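Local coordinates for SCARECROW-LIKE protein 7 (Oryza sativa Japonica Group, PDB 5HYZ) that probably acts as a plant transcription factor in development and abiotic stress resistance, binding DNA in vitro through its GRAS domain, at residues T96-I101 with W124-Q129. Residues are numbered along the deposited sequence; the frame is centred on the assembly and turned at random.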
loop_
_atom_site.group_PDB
_atom_site.type_symbol
_atom_site.label_atom_id
_atom_site.label_comp_id
_atom_site.label_asym_id
_atom_site.label_seq_id
_atom_site.Cartn_x
_atom_site.Cartn_y
_atom_site.Cartn_z
ATOM N N THR A 96 12.822 -1.091 -3.990
ATOM C CA THR A 96 14.246 -0.977 -3.757
ATOM C C THR A 96 15.042 -1.114 -5.101
ATOM O O THR A 96 15.983 -0.327 -5.379
ATOM C CB THR A 96 14.707 -2.057 -2.753
ATOM O OG1 THR A 96 13.943 -1.883 -1.566
ATOM C CG2 THR A 96 16.178 -1.895 -2.399
ATOM N N ALA A 97 14.622 -2.055 -5.924
ATOM C CA ALA A 97 15.188 -2.162 -7.264
ATOM C C ALA A 97 15.008 -0.846 -8.076
ATOM O O ALA A 97 15.947 -0.362 -8.735
ATOM C CB ALA A 97 14.537 -3.332 -7.994
ATOM N N ASN A 98 13.796 -0.273 -8.013
ATOM C CA ASN A 98 13.532 0.937 -8.781
ATOM C C ASN A 98 14.410 2.082 -8.352
ATOM O O ASN A 98 14.845 2.885 -9.173
ATOM C CB ASN A 98 12.050 1.363 -8.645
ATOM C CG ASN A 98 11.123 0.526 -9.490
ATOM O OD1 ASN A 98 11.591 -0.332 -10.243
ATOM N ND2 ASN A 98 9.797 0.795 -9.414
ATOM N N GLN A 99 14.657 2.196 -7.047
ATOM C CA GLN A 99 15.511 3.272 -6.594
ATOM C C GLN A 99 16.908 3.120 -7.179
ATOM O O GLN A 99 17.528 4.118 -7.632
ATOM C CB GLN A 99 15.507 3.288 -5.032
ATOM C CG GLN A 99 16.207 4.508 -4.451
ATOM C CD GLN A 99 15.445 5.804 -4.818
ATOM O OE1 GLN A 99 14.194 5.824 -4.865
ATOM N NE2 GLN A 99 16.197 6.880 -5.115
ATOM N N ALA A 100 17.401 1.878 -7.202
ATOM C CA ALA A 100 18.732 1.636 -7.828
ATOM C C ALA A 100 18.753 1.951 -9.335
ATOM O O ALA A 100 19.725 2.534 -9.830
ATOM C CB ALA A 100 19.162 0.212 -7.631
ATOM N N ILE A 101 17.664 1.594 -10.037
ATOM C CA ILE A 101 17.599 1.925 -11.471
ATOM C C ILE A 101 17.587 3.451 -11.679
ATOM O O ILE A 101 18.235 3.990 -12.559
ATOM C CB ILE A 101 16.349 1.287 -12.061
ATOM C CG1 ILE A 101 16.539 -0.248 -12.005
ATOM C CG2 ILE A 101 16.140 1.783 -13.506
ATOM C CD1 ILE A 101 15.211 -1.086 -12.313
ATOM N N TRP A 124 6.846 -1.242 -13.027
ATOM C CA TRP A 124 7.197 -0.247 -14.015
ATOM C C TRP A 124 6.309 0.955 -13.988
ATOM O O TRP A 124 6.752 2.028 -14.367
ATOM C CB TRP A 124 7.203 -0.925 -15.442
ATOM C CG TRP A 124 8.119 -2.123 -15.362
ATOM C CD1 TRP A 124 7.810 -3.421 -15.695
ATOM C CD2 TRP A 124 9.467 -2.157 -14.796
ATOM N NE1 TRP A 124 8.877 -4.246 -15.404
ATOM C CE2 TRP A 124 9.893 -3.509 -14.854
ATOM C CE3 TRP A 124 10.338 -1.178 -14.268
ATOM C CZ2 TRP A 124 11.143 -3.928 -14.378
ATOM C CZ3 TRP A 124 11.605 -1.594 -13.738
ATOM C CH2 TRP A 124 11.993 -2.987 -13.821
ATOM N N ALA A 125 5.081 0.800 -13.542
ATOM C CA ALA A 125 4.251 1.995 -13.342
ATOM C C ALA A 125 4.886 2.873 -12.241
ATOM O O ALA A 125 5.022 4.092 -12.402
ATOM C CB ALA A 125 2.834 1.592 -12.965
ATOM N N ALA A 126 5.363 2.212 -11.184
ATOM C CA ALA A 126 6.047 2.956 -10.130
ATOM C C ALA A 126 7.316 3.639 -10.651
ATOM O O ALA A 126 7.641 4.819 -10.313
ATOM C CB ALA A 126 6.340 1.995 -8.925
ATOM N N LEU A 127 8.093 2.910 -11.457
ATOM C CA LEU A 127 9.306 3.489 -11.969
ATOM C C LEU A 127 9.003 4.663 -12.922
ATOM O O LEU A 127 9.689 5.671 -12.917
ATOM C CB LEU A 127 10.143 2.419 -12.759
ATOM C CG LEU A 127 11.476 3.037 -13.230
ATOM C CD1 LEU A 127 12.520 3.186 -12.077
ATOM C CD2 LEU A 127 12.156 2.160 -14.308
ATOM N N LEU A 128 7.994 4.509 -13.759
ATOM C CA LEU A 128 7.640 5.614 -14.679
ATOM C C LEU A 128 7.302 6.883 -13.876
ATOM O O LEU A 128 7.743 7.984 -14.184
ATOM C CB LEU A 128 6.444 5.204 -15.531
ATOM C CG LEU A 128 6.815 4.235 -16.688
ATOM C CD1 LEU A 128 5.510 3.638 -17.348
ATOM C CD2 LEU A 128 7.703 4.966 -17.706
ATOM N N GLN A 129 6.485 6.707 -12.859
ATOM C CA GLN A 129 6.163 7.871 -11.999
ATOM C C GLN A 129 7.415 8.515 -11.399
ATOM O O GLN A 129 7.612 9.775 -11.405
ATOM C CB GLN A 129 5.215 7.410 -10.901
ATOM C CG GLN A 129 4.803 8.549 -9.858
ATOM C CD GLN A 129 3.836 9.524 -10.468
ATOM O OE1 GLN A 129 3.180 9.237 -11.460
ATOM N NE2 GLN A 129 3.737 10.726 -9.863
#
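The indole of Trp124 meets Ile101 edge-on: CD1 of Ile101 lies in the ring plane, 3.9 Å from CZ3 of Trp124. Asn98 approaches the same corner of the six-membered ring obliquely, its OD1 3.7 Å from Trp124 CZ3 and its amide tilted 36° from the indole. With CG anti to the carbonyl carbon (chi1 -54°), Trp124 swings its benzo end back toward helix 89-104, although its CB points away from 96-101. Asn98 ND2 gives a hydrogen bond to the carbonyl O of Gln123 and rests 3.7 Å from the Ala126 methyl CB. Beside it, Leu127 packs its CD1 against Asn98 CB at 3.9 Å, while its CD2 meets Ile101 CG2 at 4.1 Å.

The segment axes come within 10.0 Å, inclined at 38°. Helix 122-132 is the beta-alpha-beta crossover between parallel strands 110-118 and 141-148 of the Rossmann-like core; helix 89-104 packs beside it on the same sheet face, where Ile113 touches Ile101, Trp124 and Leu127. Asp115, in the predicted VHIID motif, takes the Trp124 NE1-H on OD2, probably helping set the ring's rotation. The interface is thus mixed: apolar packing surrounds one buried amide, which bonds helix 89-104 to the first turn of helix 122-132 through Gln123, although no hydrogen bond joins 96-101 to 124-129 directly.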